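Local coordinates for protein alternansucrase (Leuconostoc mesenteroides, PDB 6HVG) that belongs to glycoside hydrolase family 70 and combines a calcium-binding region built round a parallel-stranded barrel with choline-binding-type and putative cell wall binding repeats, at residues D1264-Q1269 and Y1309-T1314; F1280-L1285 and S1305-Q1310; G1300-S1305 and D1329-R1334; D1313-D1318 and V1345-N1350. One frame throughout, in Å; residues are numbered along the deposited sequence.

Overall arrangement
The four contacts lie close together on one side of the molecule, all partly buried. Contacts 1 and 2 tie loops 1264-1269 and 1280-1285 to the connection 1305-1314 between strands 1301-1304 and 1314-1317, sharing Tyr-1309 and Gln-1310: the first relies on hydrogen bonds to carbonyl and threonine oxygens, the second on stacked rings, a phenol-to-carbonyl hydrogen bond and one backbone bond. Contacts 3 and 4 join these strands, or their starts, to loops further along the chain. Contact 3 has a single backbone bond, a bridging water and valine-methionine packing. Contact 4 shares Asp-1313 and Thr-1314 with contact 1 and has more exposed residues; its one cross-bond is weak.

Contact 1. Residues D1264-Q1269 and Y1309-T1314; sequences DWATNQ and YQAKDT
Thr-1314 and Ala-1266 carry the main links between two irregular segments: 1264-1269, folded round an Asx motif at Asp-1264 in the glycoside hydrolase family 70 region, and 1309-1314, which leads into the hairpin of strands 1314-1317 and 1323-1326. Three hydrogen bonds cross. With OG1 anti to its backbone N (chi1 -165°), Thr-1314 donates to Trp-1265 O at 2.9 Å, almost in line with the carbonyl bond, while the same OG1 accepts a weak bond from Asn-1268 ND2 at 3.0 Å. The buried hydroxyl is thus both donor and acceptor. Lys-1312 N donates a hydrogen bond to Ala-1266 O at 3.2 Å, and Ala-1311 CA adds a C-H...O contact to that oxygen.

Packing fills in beside these bonds. Ala-1266 CB rests on the carbonyl oxygens of Tyr-1309 and Gln-1310 and meets Ala-1311 CB at 4.2 Å; Thr-1267 CG2 lies beside Tyr-1309 CB. The indole of Trp-1265 leads away, its NE1 hydrogen-bonded to Asp-446.

The carboxylate of Asp-1264 stands at 65° to the Tyr-1309 ring, with OD1 bonded to Ser-1305. Its OD2 takes Thr-1267 OG1 on the anti lone pair and Thr-1267 N, 2.9 Å from OD2, from above the carboxylate plane.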
loop_
_atom_site.group_PDB
_atom_site.type_symbol
_atom_site.label_atom_id
_atom_site.label_comp_id
_atom_site.label_asym_id
_atom_site.label_seq_id
_atom_site.Cartn_x
_atom_site.Cartn_y
_atom_site.Cartn_z
ATOM N N ASP A 1264 29.635 -5.750 18.706
ATOM C CA ASP A 1264 31.047 -5.562 18.455
ATOM C C ASP A 1264 31.351 -6.056 17.053
ATOM O O ASP A 1264 31.020 -7.200 16.728
ATOM C CB ASP A 1264 31.853 -6.366 19.458
ATOM C CG ASP A 1264 33.305 -6.466 19.075
ATOM O OD1 ASP A 1264 33.955 -5.411 18.933
ATOM O OD2 ASP A 1264 33.792 -7.592 18.889
ATOM N N TRP A 1265 31.962 -5.209 16.217
ATOM C CA TRP A 1265 32.134 -5.570 14.814
ATOM C C TRP A 1265 33.100 -6.700 14.656
ATOM O O TRP A 1265 33.002 -7.483 13.709
ATOM C CB TRP A 1265 32.592 -4.395 13.958
ATOM C CG TRP A 1265 31.669 -3.217 13.977
ATOM C CD1 TRP A 1265 31.980 -1.950 14.355
ATOM C CD2 TRP A 1265 30.305 -3.191 13.603
ATOM N NE1 TRP A 1265 30.893 -1.130 14.249
ATOM C CE2 TRP A 1265 29.842 -1.870 13.797
ATOM C CE3 TRP A 1265 29.426 -4.142 13.104
ATOM C CZ2 TRP A 1265 28.533 -1.478 13.518
ATOM C CZ3 TRP A 1265 28.109 -3.749 12.822
ATOM C CH2 TRP A 1265 27.685 -2.422 13.032
ATOM N N ALA A 1266 34.050 -6.788 15.572
ATOM C CA ALA A 1266 35.179 -7.699 15.442
ATOM C C ALA A 1266 34.808 -9.162 15.610
ATOM O O ALA A 1266 35.221 -10.014 14.823
ATOM C CB ALA A 1266 36.221 -7.323 16.455
ATOM N N THR A 1267 34.032 -9.440 16.654
ATOM C CA THR A 1267 33.581 -10.785 16.968
ATOM C C THR A 1267 32.151 -11.052 16.534
ATOM O O THR A 1267 31.738 -12.199 16.485
ATOM C CB THR A 1267 33.630 -10.992 18.466
ATOM O OG1 THR A 1267 32.878 -9.962 19.103
ATOM C CG2 THR A 1267 35.050 -10.920 18.957
ATOM N N ASN A 1268 31.423 -9.989 16.185
ATOM C CA ASN A 1268 29.996 -10.021 15.840
ATOM C C ASN A 1268 29.082 -10.491 16.970
ATOM O O ASN A 1268 27.948 -10.813 16.728
ATOM C CB ASN A 1268 29.766 -10.816 14.575
ATOM C CG ASN A 1268 30.439 -10.181 13.368
ATOM O OD1 ASN A 1268 30.092 -9.067 12.955
ATOM N ND2 ASN A 1268 31.371 -10.913 12.765
ATOM N N GLN A 1269 29.570 -10.459 18.206
ATOM C CA GLN A 1269 28.781 -10.797 19.371
ATOM C C GLN A 1269 28.096 -9.545 19.897
ATOM O O GLN A 1269 28.666 -8.455 19.858
ATOM C CB GLN A 1269 29.684 -11.398 20.450
ATOM C CG GLN A 1269 28.940 -11.920 21.667
ATOM C CD GLN A 1269 29.867 -12.523 22.685
ATOM O OE1 GLN A 1269 31.076 -12.552 22.494
ATOM N NE2 GLN A 1269 29.305 -12.990 23.789
ATOM N N TYR A 1309 38.587 -5.971 21.135
ATOM C CA TYR A 1309 38.593 -7.400 20.760
ATOM C C TYR A 1309 39.128 -7.613 19.360
ATOM O O TYR A 1309 39.015 -6.731 18.512
ATOM C CB TYR A 1309 37.212 -7.976 20.860
ATOM C CG TYR A 1309 36.601 -7.819 22.215
ATOM C CD1 TYR A 1309 36.970 -8.644 23.258
ATOM C CD2 TYR A 1309 35.618 -6.845 22.454
ATOM C CE1 TYR A 1309 36.381 -8.524 24.517
ATOM C CE2 TYR A 1309 35.024 -6.708 23.715
ATOM C CZ TYR A 1309 35.418 -7.555 24.743
ATOM O OH TYR A 1309 34.873 -7.443 25.996
ATOM N N GLN A 1310 39.747 -8.766 19.129
ATOM C CA GLN A 1310 40.343 -9.066 17.849
ATOM C C GLN A 1310 39.312 -9.449 16.811
ATOM O O GLN A 1310 38.382 -10.189 17.106
ATOM C CB GLN A 1310 41.353 -10.199 17.986
ATOM C CG GLN A 1310 42.316 -10.261 16.793
ATOM C CD GLN A 1310 43.271 -11.424 16.841
ATOM O OE1 GLN A 1310 43.297 -12.171 17.816
ATOM N NE2 GLN A 1310 44.055 -11.598 15.774
ATOM N N ALA A 1311 39.498 -8.945 15.593
ATOM C CA ALA A 1311 38.619 -9.262 14.472
ATOM C C ALA A 1311 38.927 -10.651 13.966
ATOM O O ALA A 1311 40.027 -10.924 13.497
ATOM C CB ALA A 1311 38.810 -8.242 13.343
ATOM N N LYS A 1312 37.950 -11.531 14.052
ATOM C CA LYS A 1312 38.030 -12.870 13.455
ATOM C C LYS A 1312 36.755 -13.178 12.721
ATOM O O LYS A 1312 35.672 -13.001 13.274
ATOM C CB LYS A 1312 38.217 -13.963 14.519
ATOM C CG LYS A 1312 39.434 -13.775 15.373
ATOM C CD LYS A 1312 39.716 -14.998 16.224
ATOM C CE LYS A 1312 41.044 -14.811 16.941
ATOM N NZ LYS A 1312 41.389 -15.943 17.823
ATOM N N ASP A 1313 36.892 -13.646 11.478
ATOM C CA ASP A 1313 35.768 -14.095 10.664
ATOM C C ASP A 1313 34.738 -12.974 10.560
ATOM O O ASP A 1313 33.606 -13.106 11.004
ATOM C CB ASP A 1313 35.179 -15.375 11.263
ATOM C CG ASP A 1313 34.091 -15.993 10.409
ATOM O OD1 ASP A 1313 34.107 -15.809 9.168
ATOM O OD2 ASP A 1313 33.237 -16.698 11.011
ATOM N N THR A 1314 35.181 -11.854 10.008
ATOM C CA THR A 1314 34.362 -10.663 9.943
ATOM C C THR A 1314 34.929 -9.669 8.950
ATOM O O THR A 1314 36.120 -9.665 8.679
ATOM C CB THR A 1314 34.258 -9.986 11.305
ATOM O OG1 THR A 1314 33.194 -9.051 11.293
ATOM C CG2 THR A 1314 35.527 -9.252 11.641
#

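Contact 2. Residues F1280-L1285 and S1305-Q1310; sequences FLPLQL and SISGYQ
Tyr-1309 reaches tip to tip toward Phe-1280, and its ring is covered on both faces by segment 1280-1285. Phe-1280 forms an offset stack on one face, the centroids 4.9 Å apart and the planes at 29°, with CE1 displaced toward the rim. On the opposite face Leu-1283 CD1 sits 4.3 Å above the ring plane, while Leu-1283 CD2 approaches Tyr-1309 OH at 3.5 Å. Tyr-1309 OH donates to Leu-1281 O, which lies in the ring plane at its edge, and accepts from a water 3.1 Å away.

Ser-1307, inside the type I turn 1305-1308, supplies the backbone link: Leu-1283 N donates to Ser-1307 O at 3.1 Å with an N-H...O angle of 168°. Ser-1307 CB packs on Pro-1282 CB at 3.7 Å, and the serine hydroxyl is hydrogen-bonded to Trp-443. The turn after strand 1301-1304 is thereby joined to the loop before strand 1291-1292. With both faces covered and the hydroxyl both donating and accepting, the Tyr-1309 ring is probably fixed in tilt as well as in position.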
loop_
_atom_site.group_PDB
_atom_site.type_symbol
_atom_site.label_atom_id
_atom_site.label_comp_id
_atom_site.label_asym_id
_atom_site.label_seq_id
_atom_site.Cartn_x
_atom_site.Cartn_y
_atom_site.Cartn_z
ATOM N N PHE A 1280 28.982 -9.736 28.337
ATOM C CA PHE A 1280 29.857 -9.271 27.273
ATOM C C PHE A 1280 29.696 -7.765 27.184
ATOM O O PHE A 1280 28.606 -7.279 26.871
ATOM C CB PHE A 1280 29.511 -9.934 25.947
ATOM C CG PHE A 1280 30.454 -9.596 24.829
ATOM C CD1 PHE A 1280 31.756 -10.075 24.831
ATOM C CD2 PHE A 1280 30.047 -8.809 23.761
ATOM C CE1 PHE A 1280 32.641 -9.762 23.805
ATOM C CE2 PHE A 1280 30.924 -8.498 22.723
ATOM C CZ PHE A 1280 32.222 -8.984 22.743
ATOM N N LEU A 1281 30.765 -7.033 27.492
ATOM C CA LEU A 1281 30.770 -5.578 27.388
ATOM C C LEU A 1281 32.046 -5.110 26.716
ATOM O O LEU A 1281 33.003 -5.871 26.618
ATOM C CB LEU A 1281 30.689 -4.949 28.763
ATOM C CG LEU A 1281 29.340 -5.001 29.444
ATOM C CD1 LEU A 1281 29.535 -4.831 30.952
ATOM C CD2 LEU A 1281 28.395 -3.955 28.877
ATOM N N PRO A 1282 32.071 -3.853 26.244
ATOM C CA PRO A 1282 33.328 -3.300 25.799
ATOM C C PRO A 1282 34.282 -3.264 26.971
ATOM O O PRO A 1282 33.837 -3.072 28.090
ATOM C CB PRO A 1282 32.963 -1.878 25.365
ATOM C CG PRO A 1282 31.500 -1.885 25.140
ATOM C CD PRO A 1282 30.967 -2.888 26.112
ATOM N N LEU A 1283 35.573 -3.453 26.728
ATOM C CA LEU A 1283 36.533 -3.550 27.829
ATOM C C LEU A 1283 36.699 -2.237 28.596
ATOM O O LEU A 1283 37.023 -2.276 29.766
ATOM C CB LEU A 1283 37.883 -4.066 27.319
ATOM C CG LEU A 1283 37.924 -5.508 26.768
ATOM C CD1 LEU A 1283 39.241 -5.743 26.060
ATOM C CD2 LEU A 1283 37.729 -6.542 27.832
ATOM N N GLN A 1284 36.474 -1.085 27.958
ATOM C CA GLN A 1284 36.577 0.219 28.638
ATOM C C GLN A 1284 35.633 0.250 29.830
ATOM O O GLN A 1284 35.950 0.849 30.877
ATOM C CB GLN A 1284 36.130 1.395 27.744
ATOM C CG GLN A 1284 36.819 1.556 26.419
ATOM C CD GLN A 1284 36.305 0.617 25.377
ATOM O OE1 GLN A 1284 35.974 -0.544 25.666
ATOM N NE2 GLN A 1284 36.261 1.101 24.138
ATOM N N LEU A 1285 34.450 -0.328 29.641
ATOM C CA LEU A 1285 33.401 -0.254 30.627
ATOM C C LEU A 1285 33.674 -1.128 31.829
ATOM O O LEU A 1285 33.116 -0.851 32.889
ATOM C CB LEU A 1285 32.046 -0.601 30.018
ATOM C CG LEU A 1285 31.368 0.492 29.175
ATOM C CD1 LEU A 1285 31.284 1.824 29.894
ATOM C CD2 LEU A 1285 32.117 0.693 27.904
ATOM N N SER A 1305 38.966 -3.902 17.576
ATOM C CA SER A 1305 37.868 -2.939 17.593
ATOM C C SER A 1305 37.963 -1.944 18.746
ATOM O O SER A 1305 38.768 -2.140 19.653
ATOM C CB SER A 1305 36.560 -3.687 17.683
ATOM O OG SER A 1305 36.533 -4.462 18.867
ATOM N N ILE A 1306 37.130 -0.900 18.714
ATOM C CA ILE A 1306 37.130 0.111 19.772
ATOM C C ILE A 1306 36.863 -0.511 21.147
ATOM O O ILE A 1306 37.259 0.047 22.157
ATOM C CB ILE A 1306 36.105 1.220 19.506
ATOM C CG1 ILE A 1306 36.554 2.037 18.320
ATOM C CG2 ILE A 1306 35.969 2.149 20.697
ATOM C CD1 ILE A 1306 35.791 3.328 18.116
ATOM N N SER A 1307 36.194 -1.654 21.177
ATOM C CA SER A 1307 35.897 -2.331 22.416
ATOM C C SER A 1307 37.022 -3.258 22.871
ATOM O O SER A 1307 36.927 -3.885 23.928
ATOM C CB SER A 1307 34.612 -3.145 22.255
ATOM O OG SER A 1307 33.515 -2.298 21.939
ATOM N N GLY A 1308 38.093 -3.331 22.103
ATOM C CA GLY A 1308 39.270 -4.073 22.510
ATOM C C GLY A 1308 39.385 -5.518 22.093
ATOM O O GLY A 1308 40.223 -6.219 22.637
ATOM N N TYR A 1309 38.587 -5.971 21.135
ATOM C CA TYR A 1309 38.593 -7.400 20.760
ATOM C C TYR A 1309 39.128 -7.613 19.360
ATOM O O TYR A 1309 39.015 -6.731 18.512
ATOM C CB TYR A 1309 37.212 -7.976 20.860
ATOM C CG TYR A 1309 36.601 -7.819 22.215
ATOM C CD1 TYR A 1309 36.970 -8.644 23.258
ATOM C CD2 TYR A 1309 35.618 -6.845 22.454
ATOM C CE1 TYR A 1309 36.381 -8.524 24.517
ATOM C CE2 TYR A 1309 35.024 -6.708 23.715
ATOM C CZ TYR A 1309 35.418 -7.555 24.743
ATOM O OH TYR A 1309 34.873 -7.443 25.996
ATOM N N GLN A 1310 39.747 -8.766 19.129
ATOM C CA GLN A 1310 40.343 -9.066 17.849
ATOM C C GLN A 1310 39.312 -9.449 16.811
ATOM O O GLN A 1310 38.382 -10.189 17.106
ATOM C CB GLN A 1310 41.353 -10.199 17.986
ATOM C CG GLN A 1310 42.316 -10.261 16.793
ATOM C CD GLN A 1310 43.271 -11.424 16.841
ATOM O OE1 GLN A 1310 43.297 -12.171 17.816
ATOM N NE2 GLN A 1310 44.055 -11.598 15.774
HETATM O O HOH W 1 33.508 -8.796 28.452
#

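Contact 3. Residues G1300-S1305 and D1329-R1334; sequences GVKYYS and DGYMVR
Val-1301 and Met-1332 lie side by side, their side chains pointing the same way, where strand 1301-1304 of one hairpin meets the loop that follows the next. Met-1332 starts with CG anti to its backbone N (chi1 177°) and runs extended as far as SD; the bend at chi3 (-68°) then brings CE to 3.8 Å from Val-1301 CG1. Tyr-1324, Phe-1326 and Phe-1294 also touch the methionine, so this apolar pair joins the packing between hairpins.

A second pair lies on the opposite side of the strand. Lys-1302 and Tyr-1331 both hold CG anti to their carbonyl carbons, and the lysine aliphatic chain passes the phenol with CG 3.7 Å from Tyr-1331 CE1. The tyrosine hydroxyl is bonded to Asp-1297, whose carboxylate also makes a long, weak ion pair with Lys-1302 NZ. Tyr-1331 CD1 approaches Gly-1300 CA at 3.7 Å.

Between the two pairs Met-1332 N donates to Val-1301 O at 2.9 Å, nearly straight and in the carbonyl plane, and Tyr-1331 CA makes a C-H...O contact with the same oxygen. One water accepts from Val-1301 N and from Arg-1334 NE, 2.9 Å from each, and donates to Met-1332 O. Such stacking of successive hairpins is consistent with the beta-solenoid build of choline-binding-type repeats. One direct backbone bond crosses, and the water adds a second, indirect link by satisfying Val-1301 N, Met-1332 O and Arg-1334 NE together.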
loop_
_atom_site.group_PDB
_atom_site.type_symbol
_atom_site.label_atom_id
_atom_site.label_comp_id
_atom_site.label_asym_id
_atom_site.label_seq_id
_atom_site.Cartn_x
_atom_site.Cartn_y
_atom_site.Cartn_z
ATOM N N GLY A 1300 50.888 -11.685 9.418
ATOM C CA GLY A 1300 49.978 -10.829 8.684
ATOM C C GLY A 1300 49.425 -9.676 9.500
ATOM O O GLY A 1300 49.952 -9.351 10.564
ATOM N N VAL A 1301 48.340 -9.065 9.024
ATOM C CA VAL A 1301 47.738 -7.911 9.703
ATOM C C VAL A 1301 46.543 -8.311 10.551
ATOM O O VAL A 1301 45.734 -9.129 10.142
ATOM C CB VAL A 1301 47.321 -6.849 8.702
ATOM C CG1 VAL A 1301 46.903 -5.576 9.404
ATOM C CG2 VAL A 1301 48.468 -6.552 7.760
ATOM N N LYS A 1302 46.473 -7.762 11.750
ATOM C CA LYS A 1302 45.373 -8.001 12.677
ATOM C C LYS A 1302 44.656 -6.684 12.936
ATOM O O LYS A 1302 45.223 -5.614 12.689
ATOM C CB LYS A 1302 45.915 -8.558 13.988
ATOM C CG LYS A 1302 46.685 -9.861 13.816
ATOM C CD LYS A 1302 47.092 -10.489 15.131
ATOM C CE LYS A 1302 48.123 -9.637 15.851
ATOM N NZ LYS A 1302 48.404 -10.300 17.140
ATOM N N TYR A 1303 43.431 -6.753 13.451
ATOM C CA TYR A 1303 42.696 -5.544 13.820
ATOM C C TYR A 1303 41.960 -5.723 15.123
ATOM O O TYR A 1303 41.434 -6.791 15.381
ATOM C CB TYR A 1303 41.697 -5.155 12.730
ATOM C CG TYR A 1303 40.796 -4.005 13.132
ATOM C CD1 TYR A 1303 41.198 -2.685 12.984
ATOM C CD2 TYR A 1303 39.547 -4.245 13.659
ATOM C CE1 TYR A 1303 40.375 -1.639 13.384
ATOM C CE2 TYR A 1303 38.721 -3.220 14.036
ATOM C CZ TYR A 1303 39.126 -1.925 13.905
ATOM O OH TYR A 1303 38.255 -0.925 14.261
ATOM N N TYR A 1304 41.952 -4.681 15.947
ATOM C CA TYR A 1304 41.231 -4.699 17.205
ATOM C C TYR A 1304 40.194 -3.569 17.200
ATOM O O TYR A 1304 40.515 -2.424 16.875
ATOM C CB TYR A 1304 42.208 -4.531 18.375
ATOM C CG TYR A 1304 43.003 -5.764 18.670
ATOM C CD1 TYR A 1304 44.108 -6.124 17.892
ATOM C CD2 TYR A 1304 42.663 -6.578 19.732
ATOM C CE1 TYR A 1304 44.835 -7.274 18.167
ATOM C CE2 TYR A 1304 43.386 -7.720 20.019
ATOM C CZ TYR A 1304 44.458 -8.061 19.243
ATOM O OH TYR A 1304 45.116 -9.212 19.562
ATOM N N SER A 1305 38.966 -3.902 17.576
ATOM C CA SER A 1305 37.868 -2.939 17.593
ATOM C C SER A 1305 37.963 -1.944 18.746
ATOM O O SER A 1305 38.768 -2.140 19.653
ATOM C CB SER A 1305 36.560 -3.687 17.683
ATOM O OG SER A 1305 36.533 -4.462 18.867
ATOM N N ASP A 1329 41.443 -17.255 11.593
ATOM C CA ASP A 1329 42.685 -17.131 12.393
ATOM C C ASP A 1329 42.982 -15.730 12.922
ATOM O O ASP A 1329 43.835 -15.562 13.773
ATOM C CB ASP A 1329 43.876 -17.651 11.576
ATOM C CG ASP A 1329 43.772 -19.155 11.283
ATOM O OD1 ASP A 1329 43.116 -19.876 12.054
ATOM O OD2 ASP A 1329 44.344 -19.619 10.283
ATOM N N GLY A 1330 42.266 -14.736 12.414
ATOM C CA GLY A 1330 42.362 -13.361 12.882
ATOM C C GLY A 1330 43.243 -12.502 12.000
ATOM O O GLY A 1330 43.696 -11.440 12.428
ATOM N N TYR A 1331 43.470 -12.941 10.761
ATOM C CA TYR A 1331 44.392 -12.269 9.855
ATOM C C TYR A 1331 43.685 -11.742 8.620
ATOM O O TYR A 1331 42.902 -12.443 8.008
ATOM C CB TYR A 1331 45.536 -13.220 9.436
ATOM C CG TYR A 1331 46.578 -13.422 10.516
ATOM C CD1 TYR A 1331 47.415 -12.389 10.888
ATOM C CD2 TYR A 1331 46.703 -14.638 11.189
ATOM C CE1 TYR A 1331 48.360 -12.560 11.873
ATOM C CE2 TYR A 1331 47.640 -14.808 12.189
ATOM C CZ TYR A 1331 48.459 -13.768 12.521
ATOM O OH TYR A 1331 49.403 -13.922 13.507
ATOM N N MET A 1332 43.976 -10.502 8.274
ATOM C CA MET A 1332 43.500 -9.882 7.055
ATOM C C MET A 1332 43.869 -10.739 5.863
ATOM O O MET A 1332 44.973 -11.273 5.795
ATOM C CB MET A 1332 44.151 -8.497 6.927
ATOM C CG MET A 1332 43.827 -7.725 5.683
ATOM S SD MET A 1332 44.766 -6.195 5.556
ATOM C CE MET A 1332 44.051 -5.271 6.904
ATOM N N VAL A 1333 42.947 -10.874 4.923
ATOM C CA VAL A 1333 43.202 -11.613 3.685
ATOM C C VAL A 1333 43.800 -10.651 2.683
ATOM O O VAL A 1333 43.284 -9.541 2.506
ATOM C CB VAL A 1333 41.894 -12.217 3.109
ATOM C CG1 VAL A 1333 42.066 -12.686 1.672
ATOM C CG2 VAL A 1333 41.400 -13.353 4.012
ATOM N N ARG A 1334 44.873 -11.080 2.026
ATOM C CA ARG A 1334 45.614 -10.236 1.093
ATOM C C ARG A 1334 46.138 -11.077 -0.053
ATOM O O ARG A 1334 46.541 -12.202 0.155
ATOM C CB ARG A 1334 46.813 -9.599 1.820
ATOM C CG ARG A 1334 46.470 -8.816 3.092
ATOM C CD ARG A 1334 47.696 -8.184 3.737
ATOM N NE ARG A 1334 48.546 -9.210 4.321
ATOM C CZ ARG A 1334 49.852 -9.330 4.133
ATOM N NH1 ARG A 1334 50.529 -8.457 3.394
ATOM N NH2 ARG A 1334 50.479 -10.341 4.709
HETATM O O HOH W 2 47.605 -10.582 6.703
HETATM O O HOH W 3 42.353 -9.627 13.771
#

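Contact 4. Residues D1313-D1318 and V1345-N1350; sequences DTFIED and VETSVN
Asp-1313 OD2 accepts a weak hydrogen bond from Ser-1348 N at 3.4 Å, with an N-H...O angle of 145°, while OD1 of the same carboxylate is bonded to the Tyr-1325 hydroxyl. CG stands anti to the backbone N (chi1 -174°), which carries CG out from the backbone, and the end of the side chain comes nearer to segment 1345-1350. Asp-1313 has a left-handed backbone conformation and, with Thr-1314, faces Phe-1326 as a G1 beta bulge at the start of strand 1314-1317. The touching parts of the two segments run at 106° to one another, so they meet at an angle instead of pairing as strands.

Asp-1313 and Thr-1347 slide past each other in opposite directions. The methyl CG2 of Thr-1347 touches two oxygens of the aspartate, 3.3 Å from both Asp-1313 O and Asp-1313 OD1.

Further along the strand, Phe-1315 and Val-1345 reach toward each other tip to tip, with CE1 of the ring 3.9 Å from Val-1345 CG1. Thr-1347 OG1 lies at the ring edge, near its plane, 3.8 Å from Phe-1315 CE1. The ring of Tyr-1325, in its own hairpin, and that of Tyr-1356 also meet Phe-1315; through Val-1345 and Tyr-1356 it packs on strands 1342-1345 and 1354-1357. The carboxylate is shared between a tyrosine of its own hairpin and a backbone N-H of the following loop; with one weak hydrogen bond across, the joint probably rests largely on the packing of Thr-1347 CG2 and Phe-1315.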
loop_
_atom_site.group_PDB
_atom_site.type_symbol
_atom_site.label_atom_id
_atom_site.label_comp_id
_atom_site.label_asym_id
_atom_site.label_seq_id
_atom_site.Cartn_x
_atom_site.Cartn_y
_atom_site.Cartn_z
ATOM N N ASP A 1313 36.892 -13.646 11.478
ATOM C CA ASP A 1313 35.768 -14.095 10.664
ATOM C C ASP A 1313 34.738 -12.974 10.560
ATOM O O ASP A 1313 33.606 -13.106 11.004
ATOM C CB ASP A 1313 35.179 -15.375 11.263
ATOM C CG ASP A 1313 34.091 -15.993 10.409
ATOM O OD1 ASP A 1313 34.107 -15.809 9.168
ATOM O OD2 ASP A 1313 33.237 -16.698 11.011
ATOM N N THR A 1314 35.181 -11.854 10.008
ATOM C CA THR A 1314 34.362 -10.663 9.943
ATOM C C THR A 1314 34.929 -9.669 8.950
ATOM O O THR A 1314 36.120 -9.665 8.679
ATOM C CB THR A 1314 34.258 -9.986 11.305
ATOM O OG1 THR A 1314 33.194 -9.051 11.293
ATOM C CG2 THR A 1314 35.527 -9.252 11.641
ATOM N N PHE A 1315 34.060 -8.834 8.416
ATOM C CA PHE A 1315 34.463 -7.745 7.527
ATOM C C PHE A 1315 34.623 -6.475 8.361
ATOM O O PHE A 1315 33.867 -6.250 9.285
ATOM C CB PHE A 1315 33.404 -7.536 6.447
ATOM C CG PHE A 1315 33.490 -8.514 5.312
ATOM C CD1 PHE A 1315 32.876 -9.753 5.373
ATOM C CD2 PHE A 1315 34.183 -8.175 4.168
ATOM C CE1 PHE A 1315 32.947 -10.629 4.295
ATOM C CE2 PHE A 1315 34.262 -9.039 3.099
ATOM C CZ PHE A 1315 33.660 -10.269 3.169
ATOM N N ILE A 1316 35.620 -5.675 8.048
ATOM C CA ILE A 1316 35.951 -4.482 8.833
ATOM C C ILE A 1316 36.261 -3.345 7.885
ATOM O O ILE A 1316 36.937 -3.535 6.858
ATOM C CB ILE A 1316 37.198 -4.701 9.728
ATOM C CG1 ILE A 1316 36.939 -5.751 10.810
ATOM C CG2 ILE A 1316 37.630 -3.398 10.387
ATOM C CD1 ILE A 1316 36.009 -5.302 11.936
ATOM N N GLU A 1317 35.756 -2.173 8.233
ATOM C CA GLU A 1317 35.971 -0.972 7.434
ATOM C C GLU A 1317 36.876 -0.005 8.182
ATOM O O GLU A 1317 36.614 0.298 9.338
ATOM C CB GLU A 1317 34.630 -0.287 7.152
ATOM C CG GLU A 1317 34.745 0.928 6.242
ATOM C CD GLU A 1317 33.452 1.690 6.075
ATOM O OE1 GLU A 1317 32.486 1.405 6.811
ATOM O OE2 GLU A 1317 33.411 2.566 5.175
ATOM N N ASP A 1318 37.902 0.508 7.514
ATOM C CA ASP A 1318 38.795 1.461 8.153
ATOM C C ASP A 1318 38.249 2.880 8.087
ATOM O O ASP A 1318 37.169 3.110 7.574
ATOM C CB ASP A 1318 40.250 1.332 7.605
ATOM C CG ASP A 1318 40.458 1.969 6.228
ATOM O OD1 ASP A 1318 39.764 2.942 5.867
ATOM O OD2 ASP A 1318 41.365 1.496 5.524
ATOM N N VAL A 1345 34.687 -16.314 0.348
ATOM C CA VAL A 1345 34.516 -16.063 1.767
ATOM C C VAL A 1345 33.238 -16.713 2.295
ATOM O O VAL A 1345 32.176 -16.484 1.759
ATOM C CB VAL A 1345 34.463 -14.529 2.032
ATOM C CG1 VAL A 1345 34.335 -14.223 3.516
ATOM C CG2 VAL A 1345 35.693 -13.837 1.461
ATOM N N GLU A 1346 33.363 -17.502 3.364
ATOM C CA GLU A 1346 32.234 -18.031 4.143
ATOM C C GLU A 1346 32.286 -17.505 5.584
ATOM O O GLU A 1346 33.159 -17.910 6.317
ATOM C CB GLU A 1346 32.286 -19.559 4.151
ATOM C CG GLU A 1346 31.842 -20.197 2.831
ATOM C CD GLU A 1346 31.988 -21.735 2.816
ATOM O OE1 GLU A 1346 32.945 -22.266 3.427
ATOM O OE2 GLU A 1346 31.137 -22.425 2.204
ATOM N N THR A 1347 31.358 -16.616 5.967
ATOM C CA THR A 1347 31.370 -15.892 7.259
ATOM C C THR A 1347 30.195 -16.246 8.140
ATOM O O THR A 1347 29.164 -16.701 7.650
ATOM C CB THR A 1347 31.314 -14.352 7.073
ATOM O OG1 THR A 1347 32.133 -13.990 5.976
ATOM C CG2 THR A 1347 31.840 -13.562 8.309
ATOM N N SER A 1348 30.353 -16.008 9.444
ATOM C CA SER A 1348 29.238 -16.041 10.402
ATOM C C SER A 1348 28.052 -15.203 9.914
ATOM O O SER A 1348 26.908 -15.633 10.038
ATOM C CB SER A 1348 29.681 -15.548 11.801
ATOM O OG SER A 1348 30.170 -14.212 11.796
ATOM N N VAL A 1349 28.337 -14.016 9.371
ATOM C CA VAL A 1349 27.336 -13.204 8.703
ATOM C C VAL A 1349 27.147 -13.762 7.282
ATOM O O VAL A 1349 27.901 -13.418 6.392
ATOM C CB VAL A 1349 27.774 -11.716 8.630
ATOM C CG1 VAL A 1349 26.707 -10.875 7.942
ATOM C CG2 VAL A 1349 28.084 -11.161 10.022
ATOM N N ASN A 1350 26.135 -14.612 7.099
ATOM C CA ASN A 1350 25.887 -15.384 5.861
ATOM C C ASN A 1350 25.577 -14.577 4.632
ATOM O O ASN A 1350 25.895 -15.006 3.526
ATOM C CB ASN A 1350 24.703 -16.340 6.056
ATOM C CG ASN A 1350 25.049 -17.507 6.951
ATOM O OD1 ASN A 1350 26.181 -17.627 7.443
ATOM N ND2 ASN A 1350 24.081 -18.372 7.172
#